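Local atomic coordinates of methylmalonate-semialdehyde dehydrogenase (Oceanimonas doudoroffii, PDB entry 4ZZ7), a protein that catalyses the NAD-dependent, CoA-acylating oxidation of methylmalonate semialdehyde as a member of the aldehyde dehydrogenase family. Residues 154-162 with 180-191; 304-315 with 362-371. One frame throughout, in Å; residues are numbered along the deposited sequence.

In the fold
The two contacts follow one another along the chain, interaction 1 closing before interaction 2 opens, and their centres lie 29 Å apart with no touch between them. Interaction 1 pairs helices 156-167 and 182-193, the connections between strands 144-148, 171-175 and 201-203 of the Rossmann-like sheet, and W160 on the first of them touches the bound NAD. Interaction 2 lies farther from the centre of the chain, in what is probably the catalytic domain of the family, where the end of helix 296-308 meets the approach to strand 370-373 of a second mixed sheet. One contact therefore belongs to the cofactor-binding core, the other to buried packing between the end of a helix and the chain entering a strand.

Interaction 1 of 2, residues 154-162 with 180-191; sequences PVMVPLWMF and DPSSTLYIAQLL
T184 reaches across to P154 with its hydroxyl: OG1 donates to the carbonyl O of P154 at 2.7 Å, tilted 34° from the carbonyl plane. Four residues on stands P158, whose nitrogen carries no hydrogen to offer that oxygen, so the threonine supplies a bond that the i+4 amide of a helix would otherwise give. With OG1 set anti to its own carbonyl carbon, the methyl CG2 is carried toward P158, lying 4.0 Å from its CG. The P154 ring fits into the start of the other segment. Its CB packs on the D180 backbone O, while its CG lies 3.5 Å from S183 OG and also beside the D180 carboxylate, the D180 side chain lying roughly perpendicular to the proline.

Farther along, I187 places CG1 between its backbone N and carbonyl carbon (chi1 65°) and then extends, sending CD1 among three apolar partners: V155 CG1 at 4.2 Å, L159 CG, and the edge of the F162 ring, where CZ is 4.4 Å away. F162 and L191 run alongside one another, pointing opposite ways, L191 CD2 coming obliquely to within 3.7 Å of F162 CE1.

The two helical axes cross at -39°, their N-to-C directions roughly parallel, as in successive beta-alpha-beta crossovers of a Rossmann-like sheet. E103 of helix 97-115 accepts bonds from V155 N and M156 N, helix 64-80 packs on L159, I187 and L191 through F74 and L78, and M201 of strand 201-203 touches F162 and L191.

Interaction 2 of 2, residues 304-315 with 362-371; sequences MTQAMQKLKVGP and ENGFFVGGTL
M308 and L371 meet through apolar atoms, their side chains set nearly square to each other. The M308 chain is extended at chi2 and bent at chi3 (-61°), bringing CE to 3.7 Å from L371 CD1, which M304 CG also approaches at 4.0 Å. Having no side chain, G369 lets L311 CD1 come to 4.3 Å from its CA. V313 spreads its two methyls, CG1 onto F366 CD1 at 3.9 Å and CG2 onto G368 CA.

This packing joins the C-terminal end of helix 296-308, and the type I turn M308-L311 after it, to the chain entering strand 370-373, which pairs antiparallel with strand 348-351 in a mixed sheet; V351 of that strand touches M308 and L371.

Around the F366 ring, G314 O lies at the edge near the ring plane, whereas P315 N comes in obliquely, 3.7 Å from CZ.

A polar group also takes part: the carboxylate of E362 packs against the P315 ring, OE2 lying 3.5 Å from CG. An alanine here would remove the carboxylate and probably leave that flank of the proline without its cover from 362-371. Beyond the ring, P315 O is bonded to N321 ND2.

Interaction 1 of 2, residues 154-162 with 180-191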
loop_
_atom_site.group_PDB
_atom_site.type_symbol
_atom_site.label_atom_id
_atom_site.label_comp_id
_atom_site.label_asym_id
_atom_site.label_seq_id
_atom_site.Cartn_x
_atom_site.Cartn_y
_atom_site.Cartn_z
ATOM N N PRO A 154 -18.343 24.649 10.852
ATOM C CA PRO A 154 -18.724 25.135 9.557
ATOM C C PRO A 154 -17.564 25.279 8.591
ATOM O O PRO A 154 -17.783 25.532 7.400
ATOM C CB PRO A 154 -19.288 26.501 9.880
ATOM C CG PRO A 154 -18.467 26.946 11.042
ATOM C CD PRO A 154 -18.298 25.713 11.852
ATOM N N VAL A 155 -16.346 25.170 9.108
ATOM C CA VAL A 155 -15.140 25.210 8.278
ATOM C C VAL A 155 -14.499 23.831 8.093
ATOM O O VAL A 155 -14.297 23.381 6.955
ATOM C CB VAL A 155 -14.130 26.214 8.867
ATOM C CG1 VAL A 155 -12.716 25.998 8.326
ATOM C CG2 VAL A 155 -14.594 27.635 8.558
ATOM N N MET A 156 -14.190 23.173 9.211
ATOM C CA MET A 156 -13.423 21.949 9.173
ATOM C C MET A 156 -14.176 20.839 8.508
ATOM O O MET A 156 -13.608 20.138 7.680
ATOM C CB MET A 156 -13.045 21.503 10.569
ATOM C CG MET A 156 -12.194 20.225 10.626
ATOM S SD MET A 156 -12.086 19.586 12.311
ATOM C CE MET A 156 -13.766 18.973 12.476
ATOM N N VAL A 157 -15.441 20.656 8.870
ATOM C CA VAL A 157 -16.201 19.530 8.307
ATOM C C VAL A 157 -16.354 19.704 6.783
ATOM O O VAL A 157 -16.149 18.750 6.057
ATOM C CB VAL A 157 -17.534 19.226 9.050
ATOM C CG1 VAL A 157 -18.433 18.363 8.188
ATOM C CG2 VAL A 157 -17.266 18.474 10.360
ATOM N N PRO A 158 -16.656 20.919 6.287
ATOM C CA PRO A 158 -16.626 21.043 4.819
ATOM C C PRO A 158 -15.263 20.722 4.192
ATOM O O PRO A 158 -15.221 20.176 3.087
ATOM C CB PRO A 158 -17.039 22.495 4.583
ATOM C CG PRO A 158 -17.958 22.782 5.721
ATOM C CD PRO A 158 -17.357 22.057 6.903
ATOM N N LEU A 159 -14.175 21.025 4.907
ATOM C CA LEU A 159 -12.821 20.662 4.460
ATOM C C LEU A 159 -12.556 19.158 4.555
ATOM O O LEU A 159 -11.645 18.620 3.941
ATOM C CB LEU A 159 -11.772 21.454 5.226
ATOM C CG LEU A 159 -11.777 22.950 4.888
ATOM C CD1 LEU A 159 -10.986 23.721 5.950
ATOM C CD2 LEU A 159 -11.285 23.259 3.459
ATOM N N TRP A 160 -13.376 18.457 5.308
ATOM C CA TRP A 160 -13.381 17.011 5.230
ATOM C C TRP A 160 -13.678 16.518 3.833
ATOM O O TRP A 160 -13.171 15.480 3.418
ATOM C CB TRP A 160 -14.427 16.428 6.187
ATOM C CG TRP A 160 -14.032 16.474 7.629
ATOM C CD1 TRP A 160 -12.939 17.084 8.175
ATOM C CD2 TRP A 160 -14.731 15.868 8.714
ATOM N NE1 TRP A 160 -12.910 16.883 9.537
ATOM C CE2 TRP A 160 -14.002 16.145 9.891
ATOM C CE3 TRP A 160 -15.898 15.114 8.806
ATOM C CZ2 TRP A 160 -14.401 15.693 11.127
ATOM C CZ3 TRP A 160 -16.285 14.665 10.025
ATOM C CH2 TRP A 160 -15.545 14.954 11.180
ATOM N N MET A 161 -14.512 17.254 3.114
ATOM C CA MET A 161 -15.152 16.735 1.915
ATOM C C MET A 161 -14.568 17.255 0.611
ATOM O O MET A 161 -14.025 16.483 -0.185
ATOM C CB MET A 161 -16.648 17.061 1.973
ATOM C CG MET A 161 -17.369 16.455 3.168
ATOM S SD MET A 161 -19.120 16.884 3.175
ATOM C CE MET A 161 -19.600 16.372 4.830
ATOM N N PHE A 162 -14.691 18.558 0.388
ATOM C CA PHE A 162 -14.400 19.110 -0.934
ATOM C C PHE A 162 -12.938 19.262 -1.350
ATOM O O PHE A 162 -12.642 19.162 -2.532
ATOM C CB PHE A 162 -15.183 20.398 -1.196
ATOM C CG PHE A 162 -14.713 21.604 -0.446
ATOM C CD1 PHE A 162 -13.660 22.366 -0.921
ATOM C CD2 PHE A 162 -15.391 22.034 0.675
ATOM C CE1 PHE A 162 -13.272 23.521 -0.267
ATOM C CE2 PHE A 162 -15.004 23.173 1.340
ATOM C CZ PHE A 162 -13.948 23.928 0.866
ATOM N N ASP A 180 -24.801 29.071 10.556
ATOM C CA ASP A 180 -23.518 29.778 10.447
ATOM C C ASP A 180 -22.843 29.587 9.080
ATOM O O ASP A 180 -21.846 28.869 8.954
ATOM C CB ASP A 180 -22.560 29.381 11.578
ATOM C CG ASP A 180 -22.360 27.865 11.725
ATOM O OD1 ASP A 180 -22.837 27.078 10.866
ATOM O OD2 ASP A 180 -21.701 27.485 12.729
ATOM N N PRO A 181 -23.380 30.251 8.049
ATOM C CA PRO A 181 -22.944 30.063 6.673
ATOM C C PRO A 181 -21.852 30.981 6.149
ATOM O O PRO A 181 -21.313 30.721 5.076
ATOM C CB PRO A 181 -24.227 30.327 5.891
ATOM C CG PRO A 181 -24.887 31.391 6.686
ATOM C CD PRO A 181 -24.619 31.044 8.117
ATOM N N SER A 182 -21.539 32.052 6.854
ATOM C CA SER A 182 -20.592 33.044 6.325
ATOM C C SER A 182 -19.146 32.521 6.250
ATOM O O SER A 182 -18.484 32.701 5.239
ATOM C CB SER A 182 -20.669 34.367 7.113
ATOM O OG SER A 182 -21.931 35.011 6.948
ATOM N N SER A 183 -18.658 31.882 7.307
ATOM C CA SER A 183 -17.306 31.316 7.267
ATOM C C SER A 183 -17.123 30.377 6.058
ATOM O O SER A 183 -16.131 30.443 5.326
ATOM C CB SER A 183 -16.994 30.560 8.571
ATOM O OG SER A 183 -18.122 29.835 9.051
ATOM N N THR A 184 -18.116 29.520 5.863
ATOM C CA THR A 184 -18.090 28.473 4.863
ATOM C C THR A 184 -18.054 28.985 3.424
ATOM O O THR A 184 -17.455 28.352 2.555
ATOM C CB THR A 184 -19.337 27.606 5.034
ATOM O OG1 THR A 184 -19.551 27.348 6.430
ATOM C CG2 THR A 184 -19.186 26.302 4.298
ATOM N N LEU A 185 -18.749 30.097 3.175
ATOM C CA LEU A 185 -18.756 30.759 1.885
ATOM C C LEU A 185 -17.441 31.463 1.716
ATOM O O LEU A 185 -16.831 31.415 0.661
ATOM C CB LEU A 185 -19.883 31.780 1.827
ATOM C CG LEU A 185 -20.228 32.296 0.430
ATOM C CD1 LEU A 185 -20.871 31.189 -0.412
ATOM C CD2 LEU A 185 -21.148 33.505 0.552
ATOM N N TYR A 186 -17.000 32.097 2.788
ATOM C CA TYR A 186 -15.756 32.817 2.776
ATOM C C TYR A 186 -14.618 31.931 2.328
ATOM O O TYR A 186 -13.786 32.355 1.535
ATOM C CB TYR A 186 -15.446 33.382 4.157
ATOM C CG TYR A 186 -14.261 34.290 4.136
ATOM C CD1 TYR A 186 -14.406 35.647 3.865
ATOM C CD2 TYR A 186 -12.988 33.793 4.360
ATOM C CE1 TYR A 186 -13.307 36.488 3.839
ATOM C CE2 TYR A 186 -11.886 34.622 4.335
ATOM C CZ TYR A 186 -12.052 35.965 4.075
ATOM O OH TYR A 186 -10.959 36.769 4.034
ATOM N N ILE A 187 -14.568 30.707 2.851
ATOM C CA ILE A 187 -13.485 29.784 2.485
ATOM C C ILE A 187 -13.654 29.240 1.082
ATOM O O ILE A 187 -12.670 29.044 0.394
ATOM C CB ILE A 187 -13.253 28.625 3.491
ATOM C CG1 ILE A 187 -14.454 27.662 3.556
ATOM C CG2 ILE A 187 -12.864 29.196 4.846
ATOM C CD1 ILE A 187 -14.222 26.446 4.439
ATOM N N ALA A 188 -14.889 29.023 0.654
ATOM C CA ALA A 188 -15.160 28.608 -0.720
ATOM C C ALA A 188 -14.757 29.655 -1.747
ATOM O O ALA A 188 -14.399 29.319 -2.875
ATOM C CB ALA A 188 -16.619 28.251 -0.890
ATOM N N GLN A 189 -14.813 30.924 -1.358
ATOM C CA GLN A 189 -14.476 32.005 -2.282
ATOM C C GLN A 189 -12.987 32.178 -2.410
ATOM O O GLN A 189 -12.531 32.723 -3.401
ATOM C CB GLN A 189 -15.125 33.327 -1.876
ATOM C CG GLN A 189 -16.620 33.200 -1.646
ATOM C CD GLN A 189 -17.307 34.528 -1.474
ATOM O OE1 GLN A 189 -17.717 35.126 -2.460
ATOM N NE2 GLN A 189 -17.448 35.000 -0.221
ATOM N N LEU A 190 -12.226 31.711 -1.430
ATOM C CA LEU A 190 -10.769 31.763 -1.526
ATOM C C LEU A 190 -10.269 30.779 -2.560
ATOM O O LEU A 190 -9.164 30.896 -3.079
ATOM C CB LEU A 190 -10.130 31.447 -0.182
ATOM C CG LEU A 190 -10.356 32.497 0.900
ATOM C CD1 LEU A 190 -9.831 32.007 2.244
ATOM C CD2 LEU A 190 -9.721 33.826 0.484
ATOM N N LEU A 191 -11.115 29.806 -2.865
ATOM C CA LEU A 191 -10.771 28.741 -3.775
ATOM C C LEU A 191 -10.606 29.214 -5.218
ATOM O O LEU A 191 -9.740 28.724 -5.928
ATOM C CB LEU A 191 -11.809 27.644 -3.651
ATOM C CG LEU A 191 -11.334 26.225 -3.847
ATOM C CD1 LEU A 191 -10.075 25.846 -3.077
ATOM C CD2 LEU A 191 -12.488 25.320 -3.435
#

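Interaction 2 of 2, residues 304-315 with 362-371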
loop_
_atom_site.group_PDB
_atom_site.type_symbol
_atom_site.label_atom_id
_atom_site.label_comp_id
_atom_site.label_asym_id
_atom_site.label_seq_id
_atom_site.Cartn_x
_atom_site.Cartn_y
_atom_site.Cartn_z
ATOM N N MET A 304 -12.500 17.589 39.533
ATOM C CA MET A 304 -13.206 18.159 38.404
ATOM C C MET A 304 -13.986 19.374 38.842
ATOM O O MET A 304 -13.960 20.371 38.139
ATOM C CB MET A 304 -14.133 17.120 37.765
ATOM C CG MET A 304 -14.615 17.461 36.360
ATOM S SD MET A 304 -13.376 17.639 35.037
ATOM C CE MET A 304 -13.328 19.415 34.918
ATOM N N THR A 305 -14.654 19.289 40.001
ATOM C CA THR A 305 -15.376 20.432 40.601
ATOM C C THR A 305 -14.441 21.608 40.789
ATOM O O THR A 305 -14.809 22.742 40.484
ATOM C CB THR A 305 -16.025 20.118 41.984
ATOM O OG1 THR A 305 -16.973 19.052 41.862
ATOM C CG2 THR A 305 -16.776 21.331 42.527
ATOM N N GLN A 306 -13.242 21.334 41.285
ATOM C CA GLN A 306 -12.265 22.379 41.574
ATOM C C GLN A 306 -11.802 23.093 40.316
ATOM O O GLN A 306 -11.927 24.316 40.219
ATOM C CB GLN A 306 -11.048 21.824 42.329
ATOM C CG GLN A 306 -11.316 21.495 43.790
ATOM C CD GLN A 306 -11.374 22.709 44.709
ATOM O OE1 GLN A 306 -11.432 23.862 44.272
ATOM N NE2 GLN A 306 -11.355 22.444 46.009
ATOM N N ALA A 307 -11.283 22.333 39.357
ATOM C CA ALA A 307 -10.821 22.895 38.069
ATOM C C ALA A 307 -11.910 23.630 37.271
ATOM O O ALA A 307 -11.606 24.560 36.522
ATOM C CB ALA A 307 -10.222 21.801 37.207
ATOM N N MET A 308 -13.159 23.190 37.444
ATOM C CA MET A 308 -14.309 23.746 36.755
ATOM C C MET A 308 -14.682 25.142 37.258
ATOM O O MET A 308 -15.349 25.895 36.537
ATOM C CB MET A 308 -15.497 22.789 36.883
ATOM C CG MET A 308 -16.365 22.723 35.648
ATOM S SD MET A 308 -17.724 21.565 35.825
ATOM C CE MET A 308 -16.804 20.087 36.077
ATOM N N GLN A 309 -14.252 25.485 38.480
ATOM C CA GLN A 309 -14.492 26.823 39.047
ATOM C C GLN A 309 -13.771 27.922 38.271
ATOM O O GLN A 309 -14.229 29.045 38.239
ATOM C CB GLN A 309 -14.178 26.894 40.565
ATOM C CG GLN A 309 -15.406 27.173 41.455
ATOM C CD GLN A 309 -16.271 25.940 41.677
ATOM O OE1 GLN A 309 -15.815 24.977 42.271
ATOM N NE2 GLN A 309 -17.521 25.964 41.210
ATOM N N LYS A 310 -12.677 27.566 37.612
ATOM C CA LYS A 310 -11.862 28.493 36.810
ATOM C C LYS A 310 -12.296 28.645 35.323
ATOM O O LYS A 310 -11.604 29.312 34.540
ATOM C CB LYS A 310 -10.405 28.028 36.857
ATOM C CG LYS A 310 -9.872 27.764 38.265
ATOM C CD LYS A 310 -8.541 27.003 38.244
ATOM C CE LYS A 310 -7.359 27.923 37.973
ATOM N NZ LYS A 310 -7.036 28.747 39.172
ATOM N N LEU A 311 -13.413 28.021 34.929
ATOM C CA LEU A 311 -13.922 28.130 33.552
ATOM C C LEU A 311 -14.474 29.498 33.333
ATOM O O LEU A 311 -15.052 30.088 34.256
ATOM C CB LEU A 311 -15.042 27.135 33.270
ATOM C CG LEU A 311 -14.618 25.682 33.080
ATOM C CD1 LEU A 311 -15.863 24.833 32.913
ATOM C CD2 LEU A 311 -13.678 25.495 31.896
ATOM N N LYS A 312 -14.302 30.006 32.120
ATOM C CA LYS A 312 -14.859 31.296 31.758
ATOM C C LYS A 312 -15.792 31.095 30.591
ATOM O O LYS A 312 -15.371 30.612 29.541
ATOM C CB LYS A 312 -13.771 32.296 31.392
ATOM C CG LYS A 312 -12.770 32.586 32.500
ATOM C CD LYS A 312 -11.627 33.462 31.991
ATOM C CE LYS A 312 -10.289 33.080 32.620
ATOM N NZ LYS A 312 -9.158 33.883 32.071
ATOM N N VAL A 313 -17.063 31.448 30.787
ATOM C CA VAL A 313 -18.057 31.428 29.714
ATOM C C VAL A 313 -18.373 32.863 29.337
ATOM O O VAL A 313 -18.579 33.700 30.203
ATOM C CB VAL A 313 -19.352 30.721 30.128
ATOM C CG1 VAL A 313 -20.116 30.276 28.895
ATOM C CG2 VAL A 313 -19.048 29.504 30.969
ATOM N N GLY A 314 -18.396 33.135 28.040
ATOM C CA GLY A 314 -18.681 34.474 27.536
ATOM C C GLY A 314 -18.598 34.577 26.021
ATOM O O GLY A 314 -18.458 33.563 25.329
ATOM N N PRO A 315 -18.684 35.809 25.496
ATOM C CA PRO A 315 -18.640 36.018 24.055
ATOM C C PRO A 315 -17.238 35.918 23.463
ATOM O O PRO A 315 -16.239 36.155 24.138
ATOM C CB PRO A 315 -19.195 37.432 23.897
ATOM C CG PRO A 315 -18.854 38.113 25.175
ATOM C CD PRO A 315 -18.895 37.064 26.237
ATOM N N GLU A 362 -25.292 40.149 28.017
ATOM C CA GLU A 362 -25.664 39.077 27.120
ATOM C C GLU A 362 -26.758 38.133 27.661
ATOM O O GLU A 362 -26.463 37.253 28.454
ATOM C CB GLU A 362 -24.407 38.338 26.612
ATOM C CG GLU A 362 -23.700 38.955 25.373
ATOM C CD GLU A 362 -22.339 39.564 25.648
ATOM O OE1 GLU A 362 -21.797 40.279 24.798
ATOM O OE2 GLU A 362 -21.763 39.290 26.696
ATOM N N ASN A 363 -28.014 38.382 27.220
ATOM C CA ASN A 363 -29.128 37.391 27.148
ATOM C C ASN A 363 -29.084 36.613 25.804
ATOM O O ASN A 363 -30.091 36.467 25.104
ATOM C CB ASN A 363 -30.501 38.080 27.287
ATOM C CG ASN A 363 -31.021 38.677 25.964
ATOM O OD1 ASN A 363 -30.252 39.109 25.105
ATOM N ND2 ASN A 363 -32.333 38.682 25.798
ATOM N N GLY A 364 -27.899 36.143 25.436
ATOM C CA GLY A 364 -27.737 35.242 24.308
ATOM C C GLY A 364 -27.787 33.829 24.836
ATOM O O GLY A 364 -28.169 33.616 25.997
ATOM N N PHE A 365 -27.369 32.865 24.016
ATOM C CA PHE A 365 -27.696 31.440 24.268
ATOM C C PHE A 365 -26.589 30.729 25.071
ATOM O O PHE A 365 -26.003 29.743 24.635
ATOM C CB PHE A 365 -28.064 30.715 22.959
ATOM C CG PHE A 365 -28.771 31.596 21.959
ATOM C CD1 PHE A 365 -29.847 32.376 22.340
ATOM C CD2 PHE A 365 -28.338 31.664 20.649
ATOM C CE1 PHE A 365 -30.472 33.205 21.437
ATOM C CE2 PHE A 365 -28.981 32.479 19.739
ATOM C CZ PHE A 365 -30.045 33.256 20.137
ATOM N N PHE A 366 -26.360 31.239 26.279
ATOM C CA PHE A 366 -25.245 30.839 27.119
ATOM C C PHE A 366 -25.619 29.772 28.128
ATOM O O PHE A 366 -26.603 29.916 28.853
ATOM C CB PHE A 366 -24.676 32.061 27.851
ATOM C CG PHE A 366 -23.777 32.898 26.989
ATOM C CD1 PHE A 366 -22.491 32.465 26.694
ATOM C CD2 PHE A 366 -24.219 34.096 26.445
ATOM C CE1 PHE A 366 -21.658 33.203 25.878
ATOM C CE2 PHE A 366 -23.385 34.849 25.631
ATOM C CZ PHE A 366 -22.104 34.396 25.340
ATOM N N VAL A 367 -24.817 28.711 28.169
ATOM C CA VAL A 367 -24.922 27.667 29.195
ATOM C C VAL A 367 -23.537 27.436 29.796
ATOM O O VAL A 367 -22.539 27.297 29.083
ATOM C CB VAL A 367 -25.442 26.325 28.635
ATOM C CG1 VAL A 367 -25.519 25.271 29.738
ATOM C CG2 VAL A 367 -26.807 26.499 27.964
ATOM N N GLY A 368 -23.483 27.393 31.117
ATOM C CA GLY A 368 -22.214 27.264 31.799
ATOM C C GLY A 368 -21.845 25.815 31.938
ATOM O O GLY A 368 -22.694 24.939 31.852
ATOM N N GLY A 369 -20.574 25.561 32.185
ATOM C CA GLY A 369 -20.085 24.193 32.320
ATOM C C GLY A 369 -20.711 23.513 33.523
ATOM O O GLY A 369 -20.573 23.992 34.635
ATOM N N THR A 370 -21.412 22.407 33.292
ATOM C CA THR A 370 -22.122 21.696 34.349
ATOM C C THR A 370 -21.564 20.287 34.548
ATOM O O THR A 370 -21.135 19.655 33.594
ATOM C CB THR A 370 -23.651 21.629 34.078
ATOM O OG1 THR A 370 -23.985 20.406 33.427
ATOM C CG2 THR A 370 -24.115 22.773 33.238
ATOM N N LEU A 371 -21.601 19.811 35.793
ATOM C CA LEU A 371 -21.193 18.451 36.154
ATOM C C LEU A 371 -22.389 17.757 36.771
ATOM O O LEU A 371 -22.983 18.302 37.698
ATOM C CB LEU A 371 -20.073 18.492 37.172
ATOM C CG LEU A 371 -19.062 17.352 37.115
ATOM C CD1 LEU A 371 -18.084 17.461 38.268
ATOM C CD2 LEU A 371 -19.736 16.000 37.176
#